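Local coordinates for protein glycoside hydrolase family 61 (Trichoderma reesei QM6a, PDB 5O2X) that probably breaks cellulose chains by copper-dependent oxidation, as a lytic polysaccharide monooxygenase of auxiliary activity family 9, at residues E110-D115 against T223-L228; I90-A95 against Y153-E158; G11-A16 against T240-A245. All coordinates share one frame; numbering follows the deposited sequence.

Interaction 1. Residues E110-D115 against T223-L228; sequences EFFKID and TVVSGL. With MAN (alpha-D-mannopyranose), chain J; MAN (alpha-D-mannopyranose), chain K; SO4 (sulfate ion), chain V.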
# COMPACT_ATOMS: atom_id res chain seq x y z
N GLU A 110 10.70 -7.37 -5.85
CA GLU A 110 9.80 -7.85 -6.88
C GLU A 110 8.44 -8.10 -6.24
O GLU A 110 8.23 -9.07 -5.48
CB GLU A 110 10.39 -9.08 -7.56
CG GLU A 110 11.67 -8.75 -8.32
CD GLU A 110 12.35 -9.94 -8.89
OE1 GLU A 110 11.79 -11.04 -8.86
OE2 GLU A 110 13.49 -9.76 -9.38
N PHE A 111 7.51 -7.21 -6.55
CA PHE A 111 6.22 -7.13 -5.89
C PHE A 111 5.20 -8.05 -6.55
O PHE A 111 5.01 -8.01 -7.78
CB PHE A 111 5.70 -5.70 -5.96
CG PHE A 111 6.51 -4.75 -5.15
CD1 PHE A 111 6.35 -4.66 -3.77
CD2 PHE A 111 7.49 -3.96 -5.74
CE1 PHE A 111 7.12 -3.81 -3.00
CE2 PHE A 111 8.28 -3.13 -4.97
CZ PHE A 111 8.09 -3.03 -3.61
N PHE A 112 4.50 -8.85 -5.74
CA PHE A 112 3.34 -9.60 -6.18
C PHE A 112 2.10 -9.01 -5.48
O PHE A 112 2.15 -8.61 -4.32
CB PHE A 112 3.49 -11.11 -5.94
CG PHE A 112 3.84 -11.53 -4.53
CD1 PHE A 112 5.18 -11.65 -4.14
CD2 PHE A 112 2.87 -11.85 -3.62
CE1 PHE A 112 5.50 -12.06 -2.88
CE2 PHE A 112 3.20 -12.29 -2.35
CZ PHE A 112 4.52 -12.40 -1.97
N LYS A 113 1.01 -8.94 -6.25
CA LYS A 113 -0.20 -8.28 -5.77
C LYS A 113 -1.06 -9.22 -4.96
O LYS A 113 -1.46 -10.30 -5.46
CB LYS A 113 -0.98 -7.73 -6.97
CG LYS A 113 -2.16 -6.87 -6.56
CD LYS A 113 -3.00 -6.39 -7.73
CE LYS A 113 -2.37 -5.21 -8.46
NZ LYS A 113 -3.05 -5.00 -9.78
N ILE A 114 -1.36 -8.84 -3.73
CA ILE A 114 -2.21 -9.66 -2.86
C ILE A 114 -3.65 -9.17 -2.74
O ILE A 114 -4.49 -9.97 -2.32
CB ILE A 114 -1.57 -9.89 -1.47
CG1 ILE A 114 -1.38 -8.62 -0.66
CG2 ILE A 114 -0.27 -10.68 -1.63
CD1 ILE A 114 -1.05 -8.88 0.80
N ASP A 115 -3.96 -7.93 -3.11
CA ASP A 115 -5.35 -7.52 -3.24
C ASP A 115 -5.41 -6.34 -4.19
O ASP A 115 -4.39 -5.73 -4.56
CB ASP A 115 -6.07 -7.26 -1.90
CG ASP A 115 -5.90 -5.89 -1.29
OD1 ASP A 115 -4.93 -5.20 -1.67
OD2 ASP A 115 -6.72 -5.53 -0.41
N THR A 223 -1.64 -9.09 -12.05
CA THR A 223 -2.76 -9.80 -11.47
C THR A 223 -2.63 -10.05 -9.98
O THR A 223 -1.52 -10.30 -9.50
CB THR A 223 -2.89 -11.23 -12.24
OG1 THR A 223 -1.61 -11.84 -12.26
CG2 THR A 223 -3.41 -11.07 -13.65
N VAL A 224 -3.74 -10.04 -9.26
CA VAL A 224 -3.77 -10.60 -7.93
C VAL A 224 -3.42 -12.10 -8.03
O VAL A 224 -3.92 -12.80 -8.90
CB VAL A 224 -5.16 -10.42 -7.27
CG1 VAL A 224 -5.19 -11.10 -5.89
CG2 VAL A 224 -5.48 -8.93 -7.13
N VAL A 225 -2.56 -12.54 -7.13
CA VAL A 225 -2.11 -13.95 -7.13
C VAL A 225 -3.35 -14.86 -7.13
O VAL A 225 -4.31 -14.66 -6.39
CB VAL A 225 -1.28 -14.21 -5.86
CG1 VAL A 225 -0.88 -15.65 -5.78
CG2 VAL A 225 -0.04 -13.32 -5.82
N SER A 226 -3.27 -15.91 -7.97
CA SER A 226 -4.37 -16.86 -8.02
C SER A 226 -4.65 -17.48 -6.65
O SER A 226 -3.76 -17.84 -5.92
CB SER A 226 -4.07 -17.97 -9.00
OG SER A 226 -5.18 -18.83 -8.97
N GLY A 227 -5.93 -17.63 -6.36
CA GLY A 227 -6.39 -18.24 -5.13
C GLY A 227 -6.66 -17.26 -4.00
O GLY A 227 -7.20 -17.66 -2.97
N LEU A 228 -6.29 -15.99 -4.18
CA LEU A 228 -6.57 -14.97 -3.18
C LEU A 228 -7.83 -14.21 -3.58
O LEU A 228 -8.01 -13.89 -4.75
CB LEU A 228 -5.41 -13.98 -3.09
CG LEU A 228 -4.05 -14.56 -2.81
CD1 LEU A 228 -3.05 -13.42 -2.67
CD2 LEU A 228 -4.06 -15.51 -1.61
C1 MAN J . -1.43 -12.94 -11.37
C2 MAN J . 0.05 -13.16 -11.25
C3 MAN J . 0.65 -13.61 -12.57
C4 MAN J . -0.12 -14.80 -13.12
C5 MAN J . -1.58 -14.48 -13.18
C6 MAN J . -2.31 -15.73 -13.62
O2 MAN J . 0.27 -14.16 -10.25
O3 MAN J . 2.06 -13.93 -12.42
O4 MAN J . 0.47 -15.07 -14.41
O5 MAN J . -2.11 -14.06 -11.93
O6 MAN J . -2.40 -16.67 -12.54
C1 MAN K . -5.26 -19.85 -9.92
C2 MAN K . -6.68 -20.39 -9.85
C3 MAN K . -6.87 -20.99 -8.46
C4 MAN K . -5.81 -22.02 -8.15
C5 MAN K . -4.40 -21.49 -8.49
C6 MAN K . -3.27 -22.49 -8.48
O2 MAN K . -6.90 -21.30 -10.94
O3 MAN K . -8.16 -21.61 -8.40
O4 MAN K . -5.94 -22.36 -6.76
O5 MAN K . -4.28 -20.83 -9.73
O6 MAN K . -3.42 -23.47 -9.50
S SO4 V . 0.21 -9.83 -15.21
O1 SO4 V . 1.10 -8.68 -15.59
O2 SO4 V . -1.19 -9.35 -15.16
O3 SO4 V . 0.65 -10.24 -13.89
O4 SO4 V . 0.20 -10.97 -16.21
O HOH W 1 1.12 -10.36 -8.71

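Interaction 2. Residues I90-A95 against Y153-E158; sequences IVDYLA and YVLRHE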
# COMPACT_ATOMS: atom_id res chain seq x y z
N ILE A 90 -7.54 0.81 -4.75
CA ILE A 90 -6.61 0.49 -3.67
C ILE A 90 -6.01 -0.88 -3.97
O ILE A 90 -6.75 -1.82 -4.35
CB ILE A 90 -7.33 0.48 -2.30
CG1 ILE A 90 -7.82 1.90 -1.99
CG2 ILE A 90 -6.40 -0.02 -1.20
CD1 ILE A 90 -8.69 2.01 -0.75
N VAL A 91 -4.68 -0.99 -3.84
CA VAL A 91 -3.98 -2.24 -4.10
C VAL A 91 -2.96 -2.46 -3.01
O VAL A 91 -2.47 -1.55 -2.35
CB VAL A 91 -3.27 -2.18 -5.49
CG1 VAL A 91 -4.28 -2.21 -6.63
CG2 VAL A 91 -2.32 -1.01 -5.62
N ASP A 92 -2.58 -3.74 -2.86
CA ASP A 92 -1.55 -4.14 -1.91
C ASP A 92 -0.65 -5.17 -2.55
O ASP A 92 -1.13 -6.10 -3.23
CB ASP A 92 -2.12 -4.75 -0.62
CG ASP A 92 -2.85 -3.71 0.18
OD1 ASP A 92 -2.23 -3.03 1.02
OD2 ASP A 92 -4.10 -3.53 -0.02
N TYR A 93 0.64 -5.05 -2.27
CA TYR A 93 1.66 -5.96 -2.76
C TYR A 93 2.55 -6.39 -1.61
O TYR A 93 2.71 -5.70 -0.60
CB TYR A 93 2.59 -5.27 -3.78
CG TYR A 93 1.92 -4.67 -4.98
CD1 TYR A 93 1.37 -3.39 -4.94
CD2 TYR A 93 1.88 -5.36 -6.18
CE1 TYR A 93 0.80 -2.81 -6.05
CE2 TYR A 93 1.32 -4.77 -7.31
CZ TYR A 93 0.78 -3.51 -7.25
OH TYR A 93 0.24 -2.97 -8.39
N LEU A 94 3.20 -7.56 -1.82
CA LEU A 94 4.32 -7.99 -0.99
C LEU A 94 5.53 -8.18 -1.89
O LEU A 94 5.39 -8.58 -3.05
CB LEU A 94 4.03 -9.29 -0.26
CG LEU A 94 2.94 -9.24 0.78
CD1 LEU A 94 2.59 -10.61 1.27
CD2 LEU A 94 3.32 -8.40 1.97
N ALA A 95 6.73 -8.00 -1.33
CA ALA A 95 7.96 -8.35 -2.02
C ALA A 95 8.88 -8.98 -1.01
O ALA A 95 9.12 -8.43 0.07
CB ALA A 95 8.67 -7.16 -2.65
N TYR A 153 9.17 -9.55 4.30
CA TYR A 153 8.58 -8.94 3.14
C TYR A 153 8.33 -7.45 3.36
O TYR A 153 7.95 -7.03 4.46
CB TYR A 153 7.21 -9.54 2.82
CG TYR A 153 7.22 -11.03 2.51
CD1 TYR A 153 7.17 -11.98 3.53
CD2 TYR A 153 7.24 -11.50 1.21
CE1 TYR A 153 7.22 -13.36 3.27
CE2 TYR A 153 7.28 -12.87 0.93
CZ TYR A 153 7.22 -13.78 1.97
OH TYR A 153 7.25 -15.13 1.65
N VAL A 154 8.50 -6.67 2.29
CA VAL A 154 7.96 -5.32 2.25
C VAL A 154 6.50 -5.44 1.78
O VAL A 154 6.22 -6.01 0.72
CB VAL A 154 8.76 -4.41 1.34
CG1 VAL A 154 8.06 -3.06 1.17
CG2 VAL A 154 10.14 -4.17 1.92
N LEU A 155 5.61 -4.85 2.58
CA LEU A 155 4.19 -4.71 2.27
C LEU A 155 4.02 -3.29 1.70
O LEU A 155 4.30 -2.32 2.40
CB LEU A 155 3.38 -4.92 3.54
CG LEU A 155 1.93 -4.54 3.59
CD1 LEU A 155 1.18 -5.33 2.59
CD2 LEU A 155 1.39 -4.74 5.00
N ARG A 156 3.60 -3.20 0.45
CA ARG A 156 3.42 -1.95 -0.26
C ARG A 156 1.94 -1.77 -0.48
O ARG A 156 1.33 -2.42 -1.33
CB ARG A 156 4.20 -1.98 -1.58
CG ARG A 156 4.10 -0.71 -2.41
CD ARG A 156 4.78 -0.90 -3.76
NE ARG A 156 4.76 0.30 -4.61
CZ ARG A 156 3.70 0.74 -5.27
NH1 ARG A 156 2.57 0.03 -5.26
NH2 ARG A 156 3.73 1.89 -5.92
N HIS A 157 1.36 -0.85 0.31
CA HIS A 157 -0.07 -0.49 0.23
C HIS A 157 -0.20 0.79 -0.57
O HIS A 157 0.66 1.68 -0.45
CB HIS A 157 -0.56 -0.28 1.67
CG HIS A 157 -1.94 0.26 1.77
ND1 HIS A 157 -3.08 -0.43 1.49
CD2 HIS A 157 -2.38 1.51 2.09
CE1 HIS A 157 -4.14 0.35 1.67
NE2 HIS A 157 -3.74 1.54 2.05
N GLU A 158 -1.22 0.93 -1.39
CA GLU A 158 -1.27 2.11 -2.24
C GLU A 158 -2.72 2.46 -2.57
O GLU A 158 -3.52 1.62 -2.98
CB GLU A 158 -0.52 1.80 -3.54
CG GLU A 158 -0.43 2.91 -4.56
CD GLU A 158 0.38 2.48 -5.76
OE1 GLU A 158 0.24 1.29 -6.16
OE2 GLU A 158 1.20 3.29 -6.27

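Interaction 3. Residues G11-A16 against T240-A245; sequences GVWYQA and TATASA. With MAN (alpha-D-mannopyranose), chain P; MAN (alpha-D-mannopyranose), chain O; MAN (alpha-D-mannopyranose), chain Q; MAN (alpha-D-mannopyranose), chain R.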
# COMPACT_ATOMS: atom_id res chain seq x y z
N GLY A 11 -5.27 -6.69 15.86
CA GLY A 11 -5.48 -5.95 17.08
C GLY A 11 -4.28 -5.26 17.72
O GLY A 11 -4.42 -4.56 18.73
N VAL A 12 -3.09 -5.46 17.14
CA VAL A 12 -1.85 -4.91 17.68
C VAL A 12 -1.47 -3.68 16.85
O VAL A 12 -1.20 -3.80 15.65
CB VAL A 12 -0.74 -5.96 17.68
CG1 VAL A 12 0.57 -5.35 18.16
CG2 VAL A 12 -1.10 -7.18 18.49
N TRP A 13 -1.46 -2.54 17.50
CA TRP A 13 -1.21 -1.26 16.87
C TRP A 13 0.32 -1.00 16.78
O TRP A 13 1.02 -1.14 17.78
CB TRP A 13 -1.83 -0.17 17.76
CG TRP A 13 -1.89 1.25 17.24
CD1 TRP A 13 -2.97 1.87 16.75
CD2 TRP A 13 -0.86 2.25 17.33
NE1 TRP A 13 -2.70 3.18 16.49
CE2 TRP A 13 -1.43 3.47 16.88
CE3 TRP A 13 0.44 2.27 17.81
CZ2 TRP A 13 -0.68 4.69 16.87
CZ3 TRP A 13 1.14 3.49 17.83
CH2 TRP A 13 0.57 4.63 17.37
N TYR A 14 0.74 -0.58 15.60
CA TYR A 14 2.10 -0.11 15.33
C TYR A 14 2.06 1.31 14.81
O TYR A 14 1.32 1.61 13.86
CB TYR A 14 2.82 -0.96 14.28
CG TYR A 14 3.10 -2.38 14.72
CD1 TYR A 14 2.13 -3.35 14.65
CD2 TYR A 14 4.36 -2.72 15.18
CE1 TYR A 14 2.40 -4.67 15.06
CE2 TYR A 14 4.64 -4.00 15.61
CZ TYR A 14 3.65 -4.98 15.54
OH TYR A 14 3.96 -6.25 15.96
N GLN A 15 2.93 2.15 15.35
CA GLN A 15 3.12 3.49 14.83
C GLN A 15 3.69 3.40 13.41
O GLN A 15 4.69 2.73 13.18
CB GLN A 15 4.07 4.24 15.73
CG GLN A 15 4.23 5.73 15.43
CD GLN A 15 5.16 6.43 16.42
OE1 GLN A 15 6.02 5.82 17.03
NE2 GLN A 15 4.98 7.73 16.55
N ALA A 16 3.08 4.10 12.47
CA ALA A 16 3.63 4.15 11.13
C ALA A 16 4.65 5.30 11.01
O ALA A 16 4.82 6.09 11.94
CB ALA A 16 2.50 4.33 10.11
N THR A 240 -6.29 -3.38 20.44
CA THR A 240 -6.40 -3.75 21.83
C THR A 240 -5.04 -3.81 22.54
O THR A 240 -5.01 -4.11 23.74
CB THR A 240 -7.15 -5.09 21.97
OG1 THR A 240 -6.29 -6.08 21.43
CG2 THR A 240 -8.46 -5.10 21.20
N ALA A 241 -3.94 -3.54 21.81
CA ALA A 241 -2.61 -3.50 22.39
C ALA A 241 -1.74 -2.76 21.40
O ALA A 241 -2.14 -2.56 20.27
CB ALA A 241 -2.11 -4.90 22.63
N THR A 242 -0.54 -2.43 21.86
CA THR A 242 0.44 -1.71 21.06
C THR A 242 1.77 -2.44 21.10
O THR A 242 2.09 -3.09 22.10
CB THR A 242 0.57 -0.30 21.60
OG1 THR A 242 -0.70 0.36 21.42
CG2 THR A 242 1.68 0.48 21.02
N ALA A 243 2.47 -2.37 19.99
CA ALA A 243 3.81 -2.92 19.88
C ALA A 243 4.70 -1.94 19.18
O ALA A 243 4.26 -0.99 18.56
CB ALA A 243 3.77 -4.24 19.12
N SER A 244 6.00 -2.19 19.23
CA SER A 244 6.99 -1.41 18.56
C SER A 244 7.65 -2.22 17.48
O SER A 244 7.73 -3.45 17.54
CB SER A 244 8.05 -0.96 19.55
OG SER A 244 7.46 -0.12 20.50
N ALA A 245 8.17 -1.52 16.49
CA ALA A 245 8.93 -2.15 15.43
C ALA A 245 10.14 -2.89 16.03
O ALA A 245 10.90 -2.30 16.80
CB ALA A 245 9.44 -1.09 14.45
C1 MAN P . -1.21 1.15 22.47
C2 MAN P . -2.71 1.05 22.56
C3 MAN P . -3.24 1.64 21.25
C4 MAN P . -2.69 3.02 20.95
C5 MAN P . -1.19 3.02 20.99
C6 MAN P . -0.62 4.41 20.79
O2 MAN P . -3.11 1.77 23.74
O3 MAN P . -4.63 1.77 21.37
O4 MAN P . -3.18 3.61 19.77
O5 MAN P . -0.83 2.50 22.25
O6 MAN P . 0.76 4.38 21.20
C1 MAN O . -6.14 -7.22 22.29
C2 MAN O . -4.95 -8.00 21.77
C3 MAN O . -5.28 -8.46 20.34
C4 MAN O . -6.60 -9.26 20.30
C5 MAN O . -7.73 -8.49 20.97
C6 MAN O . -9.01 -9.30 21.14
O2 MAN O . -4.68 -9.12 22.63
O3 MAN O . -4.21 -9.20 19.80
O4 MAN O . -6.97 -9.50 18.94
O5 MAN O . -7.29 -8.05 22.27
O6 MAN O . -8.79 -10.20 22.21
C1 MAN Q . 8.40 0.36 21.51
C2 MAN Q . 7.65 1.24 22.46
C3 MAN Q . 7.21 2.46 21.69
C4 MAN Q . 8.41 3.23 21.13
C5 MAN Q . 9.25 2.31 20.27
C6 MAN Q . 10.55 2.96 19.84
O2 MAN Q . 8.55 1.54 23.52
O3 MAN Q . 6.49 3.35 22.54
O4 MAN Q . 7.94 4.29 20.30
O5 MAN Q . 9.51 1.10 20.98
O6 MAN Q . 11.35 3.24 21.00
C1 MAN R . 8.68 -7.31 16.18
C2 MAN R . 7.37 -6.92 16.81
C3 MAN R . 7.27 -7.42 18.22
C4 MAN R . 7.62 -8.92 18.29
C5 MAN R . 8.94 -9.22 17.60
C6 MAN R . 9.19 -10.72 17.51
O2 MAN R . 6.34 -7.50 15.98
O3 MAN R . 5.97 -7.19 18.74
O4 MAN R . 7.72 -9.32 19.65
O5 MAN R . 8.94 -8.70 16.26
O6 MAN R . 10.45 -10.99 16.92
O HOH W 2 4.43 1.59 17.83

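Interaction 1. Residues E110-D115 against T223-L228
Lys113 and Val224 meet with their side chains at about a right angle. Methyl CG2 of Val224 comes against the aliphatic middle of the lysine, 3.6 Å from Lys113 CD. CG of Lys113 stands anti to the backbone N (chi1 -173°), and with chi2 also anti CD is carried out to Val224 CG2. Its amino group, NZ, is hydrogen-bonded to the carbonyl oxygens of Pro220 and Pro222. Val225 and Phe112 cross obliquely, with Val225 CG2 3.9 Å from Phe112 CD2. Leu228 reaches in with one branch, and its CD1 lies 4.0 Å from Ile114 CB. The backbones are joined by a nearly straight bond from Val225 N to Lys113 O, 3.0 Å long. A water also links Lys113 N to Thr223 O. A type II turn from Val225 to Leu228 brings the leucine back to the strand. Thr223 and Ser226 each carry an O-linked mannose. Residues 223-228 probably belong to the predicted linker found to be integral to the catalytic domain. Pro190 touches both Phe112 and Val225. Strand 110-121 pairs antiparallel with strand 90-96, where Ile114 and Asp115 form a classic beta bulge opposite Asp92. Val142 of strand 139-143 packs on Ile114.

Interaction 2. Residues I90-A95 against Y153-E158
His157 donates from ND1 to Asp92 OD1 at 2.8 Å, a buried His-carboxylate hydrogen bond. The oxygen lies in the imidazole plane and is met on its syn side, with ND1 27° out of the carboxylate plane. His157 NE2 bonds Trp79. Arg156 and Glu158, two places apart, form a salt bridge. Arg156 grips end-on, NH1 to Glu158 OE1 at 2.8 Å and NH2 to Glu158 OE2 at 2.9 Å, both from above the carboxylate plane. NE also bonds Ile55 O, and NH2 Ile54 O. Tyr93 lies beside the arginine, its CE1 3.4 Å from Arg156 NH1, with ring and guanidinium planes 73° apart. The hydroxyl of Tyr199 bonds both Tyr93 OH and Glu158 OE1. An alanine in place of Arg156 would probably leave the Glu158 carboxylate without its charge mate, both carbonyls without these donors and the Tyr93 ring without the guanidinium beside it. Six backbone hydrogen bonds join the antiparallel strands in the core of the E-set, immunoglobulin-like beta sandwich. On the face of Asp92 and His157, Leu94 CD2 packs 3.8 Å from Leu155 CD1. Strand 90-96 also pairs with 110-121, and 151-161 with 172-183. Ile75 and Phe77 of the other sheet pack on Leu155.

Interaction 3. Residues G11-A16 against T240-A245
This is a parallel strand pairing at the protein surface, between strand 12-15 near the N-terminus and strand 241-243 near the C-terminus. Gly11 O receives two backbone donors, Thr240 N at 2.8 Å and Ala241 N at 3.3 Å. Further on, Trp13 N donates to Ala241 O, and Trp13 O accepts from Ala243 N. A water continues the link between Gln15 N and Ala243 O. The methyl of Ala243 touches two side chains of strand 12-15. Its CB is 3.5 Å from Val12 CG1 and 3.6 Å from Tyr14 CE2. The tyrosine ring turns its edge to Ser244 O and Ala245 N.

Strand 12-15 also pairs antiparallel with strand 3-9. The C-terminal strand therefore extends one sheet of the E-set (immunoglobulin-like) beta sandwich and forms its outermost strand within the chain.

O-linked mannoses on Thr240, Thr242 and Ser244 line this edge. The sugar on Thr242 lies over one face of the Trp13 indole. Its O4 is offset toward the rim and 3.3 Å from Trp13 NE1, while its C6 is 3.6 Å from Trp13 CH2. The sugar on Thr240 crowds Gly11, where a CB would clash with C3 of that mannose. Gly11 also has a positive phi of 88°, which suits glycine. A further mannose shares a 2.7 Å hydrogen bond between its O2 and Tyr14 OH.

Interactions 1 and 2 are neighbours, with centres 10 Å apart. They share a sheet, since strand 110-121 pairs with strand 90-96, and Phe112 N and Ile114 N probably bond to Leu94 O and Asp92 O. Interaction 3 lies on the other sheet, its centre 26 Å from that of interaction 1 and 19 Å from that of interaction 2. Along the chain the segments of interactions 1 and 2 alternate, and those of interaction 3 enclose both. Interaction 2 is an inner strand pair near the centre of the chain. Interactions 1 and 3 fix two parts of the glycosylated C-terminal region, 223-228 and 240-245, to different sheets.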